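Local structure of DUF5624 domain-containing protein (4JX2) at the interface of chains A and B. The protein is of unknown function but is a putative secreted protein of Legionella pneumophila that may act as a two-fold symmetric dimer. Numbering follows the deposited sequence. Chains: chain A/B, hypothetical protein.

The interface of chains A and B. Residues chain A 260, 268-270, 272, 299-301; chain B 261, 268-270, 272, 299-301.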
loop_
_atom_site.group_PDB
_atom_site.type_symbol
_atom_site.label_atom_id
_atom_site.label_comp_id
_atom_site.label_asym_id
_atom_site.label_seq_id
_atom_site.Cartn_x
_atom_site.Cartn_y
_atom_site.Cartn_z
ATOM N N ILE A 260 5.778 8.047 -5.590
ATOM C CA ILE A 260 5.742 8.227 -4.141
ATOM C C ILE A 260 6.092 6.894 -3.461
ATOM O O ILE A 260 5.352 5.919 -3.577
ATOM C CB ILE A 260 4.394 8.813 -3.646
ATOM C CG1 ILE A 260 4.141 10.223 -4.269
ATOM C CG2 ILE A 260 4.356 8.838 -2.111
ATOM C CD1 ILE A 260 2.766 10.791 -4.130
ATOM N N VAL A 268 6.065 2.167 9.156
ATOM C CA VAL A 268 6.228 1.239 8.027
ATOM C C VAL A 268 4.909 0.820 7.368
ATOM O O VAL A 268 4.959 0.117 6.360
ATOM C CB VAL A 268 7.054 -0.013 8.425
ATOM C CG1 VAL A 268 8.507 0.361 8.674
ATOM C CG2 VAL A 268 6.457 -0.741 9.628
ATOM N N SER A 269 3.765 1.303 7.866
ATOM C CA SER A 269 2.442 0.961 7.338
ATOM C C SER A 269 1.639 2.153 6.828
ATOM O O SER A 269 0.516 1.959 6.360
ATOM C CB SER A 269 1.632 0.281 8.436
ATOM O OG SER A 269 1.505 1.140 9.559
ATOM N N ALA A 270 2.178 3.384 6.940
ATOM C CA ALA A 270 1.430 4.599 6.629
ATOM C C ALA A 270 1.775 5.243 5.294
ATOM O O ALA A 270 2.875 5.048 4.782
ATOM C CB ALA A 270 1.650 5.601 7.731
ATOM N N VAL A 272 0.606 4.769 2.254
ATOM C CA VAL A 272 0.779 3.830 1.151
ATOM C C VAL A 272 -0.434 3.883 0.204
ATOM O O VAL A 272 -0.450 3.165 -0.805
ATOM C CB VAL A 272 1.121 2.382 1.600
ATOM C CG1 VAL A 272 2.479 2.332 2.299
ATOM C CG2 VAL A 272 0.022 1.765 2.466
ATOM N N THR A 299 4.338 3.702 -5.129
ATOM C CA THR A 299 5.033 2.449 -5.391
ATOM C C THR A 299 5.880 2.053 -4.163
ATOM O O THR A 299 7.111 2.196 -4.198
ATOM C CB THR A 299 5.876 2.595 -6.675
ATOM O OG1 THR A 299 6.812 3.652 -6.487
ATOM C CG2 THR A 299 5.021 2.857 -7.918
ATOM N N PRO A 300 5.257 1.499 -3.083
ATOM C CA PRO A 300 6.036 1.204 -1.867
ATOM C C PRO A 300 7.150 0.156 -2.027
ATOM O O PRO A 300 8.098 0.146 -1.231
ATOM C CB PRO A 300 4.969 0.734 -0.879
ATOM C CG PRO A 300 3.715 1.405 -1.347
ATOM C CD PRO A 300 3.822 1.259 -2.842
ATOM N N TYR A 301 7.079 -0.664 -3.075
ATOM C CA TYR A 301 8.080 -1.699 -3.259
ATOM C C TYR A 301 9.118 -1.322 -4.323
ATOM O O TYR A 301 9.979 -2.141 -4.648
ATOM C CB TYR A 301 7.415 -3.051 -3.529
ATOM C CG TYR A 301 6.522 -3.493 -2.386
ATOM C CD1 TYR A 301 7.037 -3.692 -1.101
ATOM C CD2 TYR A 301 5.161 -3.708 -2.582
ATOM C CE1 TYR A 301 6.213 -4.073 -0.040
ATOM C CE2 TYR A 301 4.340 -4.142 -1.542
ATOM C CZ TYR A 301 4.864 -4.302 -0.266
ATOM O OH TYR A 301 4.037 -4.723 0.755
ATOM N N ARG B 261 3.857 -7.847 3.829
ATOM C CA ARG B 261 4.817 -7.034 3.096
ATOM C C ARG B 261 5.148 -7.860 1.832
ATOM O O ARG B 261 6.308 -8.147 1.514
ATOM C CB ARG B 261 6.018 -6.689 3.989
ATOM C CG ARG B 261 7.043 -5.785 3.346
ATOM C CD ARG B 261 8.402 -6.409 3.536
ATOM N NE ARG B 261 9.493 -5.546 3.094
ATOM C CZ ARG B 261 9.975 -5.511 1.860
ATOM N NH1 ARG B 261 9.420 -6.242 0.902
ATOM N NH2 ARG B 261 11.005 -4.727 1.567
ATOM N N VAL B 268 5.122 -3.128 -8.078
ATOM C CA VAL B 268 5.630 -2.412 -6.890
ATOM C C VAL B 268 4.611 -1.461 -6.229
ATOM O O VAL B 268 4.927 -0.884 -5.203
ATOM C CB VAL B 268 6.934 -1.652 -7.217
ATOM C CG1 VAL B 268 8.077 -2.623 -7.472
ATOM C CG2 VAL B 268 6.752 -0.689 -8.388
ATOM N N SER B 269 3.391 -1.383 -6.750
ATOM C CA SER B 269 2.351 -0.494 -6.245
ATOM C C SER B 269 1.077 -1.238 -5.790
ATOM O O SER B 269 0.123 -0.593 -5.338
ATOM C CB SER B 269 1.974 0.501 -7.345
ATOM O OG SER B 269 1.469 -0.193 -8.476
ATOM N N ALA B 270 1.032 -2.567 -5.950
ATOM C CA ALA B 270 -0.182 -3.345 -5.679
ATOM C C ALA B 270 -0.216 -4.027 -4.308
ATOM O O ALA B 270 0.838 -4.225 -3.689
ATOM C CB ALA B 270 -0.366 -4.378 -6.761
ATOM N N VAL B 272 -1.136 -3.093 -1.282
ATOM C CA VAL B 272 -0.594 -2.326 -0.162
ATOM C C VAL B 272 -1.735 -1.825 0.759
ATOM O O VAL B 272 -1.468 -1.168 1.775
ATOM C CB VAL B 272 0.361 -1.178 -0.600
ATOM C CG1 VAL B 272 1.621 -1.729 -1.254
ATOM C CG2 VAL B 272 -0.332 -0.155 -1.503
ATOM N N THR B 299 2.510 -3.773 6.171
ATOM C CA THR B 299 3.652 -2.913 6.500
ATOM C C THR B 299 4.661 -2.904 5.318
ATOM O O THR B 299 5.712 -3.567 5.392
ATOM C CB THR B 299 4.263 -3.424 7.803
ATOM O OG1 THR B 299 4.694 -4.764 7.586
ATOM C CG2 THR B 299 3.277 -3.368 8.973
ATOM N N PRO B 300 4.379 -2.163 4.214
ATOM C CA PRO B 300 5.246 -2.281 3.023
ATOM C C PRO B 300 6.708 -1.828 3.223
ATOM O O PRO B 300 7.603 -2.190 2.439
ATOM C CB PRO B 300 4.515 -1.419 1.981
ATOM C CG PRO B 300 3.102 -1.428 2.406
ATOM C CD PRO B 300 3.184 -1.350 3.911
ATOM N N TYR B 301 6.953 -1.048 4.263
ATOM C CA TYR B 301 8.274 -0.507 4.487
ATOM C C TYR B 301 8.999 -1.231 5.619
ATOM O O TYR B 301 10.085 -0.798 6.013
ATOM C CB TYR B 301 8.184 1.005 4.725
ATOM C CG TYR B 301 7.589 1.749 3.548
ATOM C CD1 TYR B 301 8.176 1.686 2.285
ATOM C CD2 TYR B 301 6.453 2.540 3.700
ATOM C CE1 TYR B 301 7.639 2.376 1.198
ATOM C CE2 TYR B 301 5.924 3.263 2.624
ATOM C CZ TYR B 301 6.510 3.160 1.368
ATOM O OH TYR B 301 5.988 3.848 0.291
HETATM O O HOH W 1 9.657 -1.628 0.634
#
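Two proline rings meet at the centre of this two-fold symmetric, loop-to-loop interface: A:Pro300 CB lies 3.6 Å from B:Pro300 CB. Each ring also runs tip to tip into a valine of the other chain, with A:Val272 CG1 3.8 Å from B:Pro300 CG. That methyl, set anti to its own carbonyl carbon (chi1 -65°), does double duty, since B:Tyr301 passes A:Val272 antiparallel to it and brings CE2 to within 3.6 Å of CG1. The other branch, CG2, faces the B:Val272 carbonyl. B:Tyr301 has CG anti to its own carbonyl carbon, beside the backbone N, and its ring crosses A:Pro300 obliquely, CZ 3.6 Å from CB, so proline and valine together confine the phenol. The twin ring, A:Tyr301, runs on past B:Arg261, whose chain bends at chi2; the guanidinium is tilted 38° from the phenol plane, and this is no parallel stack.

Farther out, A:Val268 and B:Thr299 run alongside with their side chains parallel, A:Val268 CG2 and B:Thr299 CB 3.9 Å apart. Here the backbone takes over. B:Tyr301 N donates to A:Val268 O at 3.1 Å, nearly straight (164° at H) and meeting a lone pair of the oxygen within the plane of the carbonyl; A:Tyr301 N repays this to B:Val268 O at 3.0 Å. These paired bonds tie the main chain at each tyrosine to the valine of the other copy and so anchor the backbone from which each ring projects. At the rim, one water bridges the carbonyl oxygens of A:Pro300 and B:Pro300. The patch clamps the two copies together through reciprocal loops and may support a dimer, although the structure alone does not show that this pairing is the biological one.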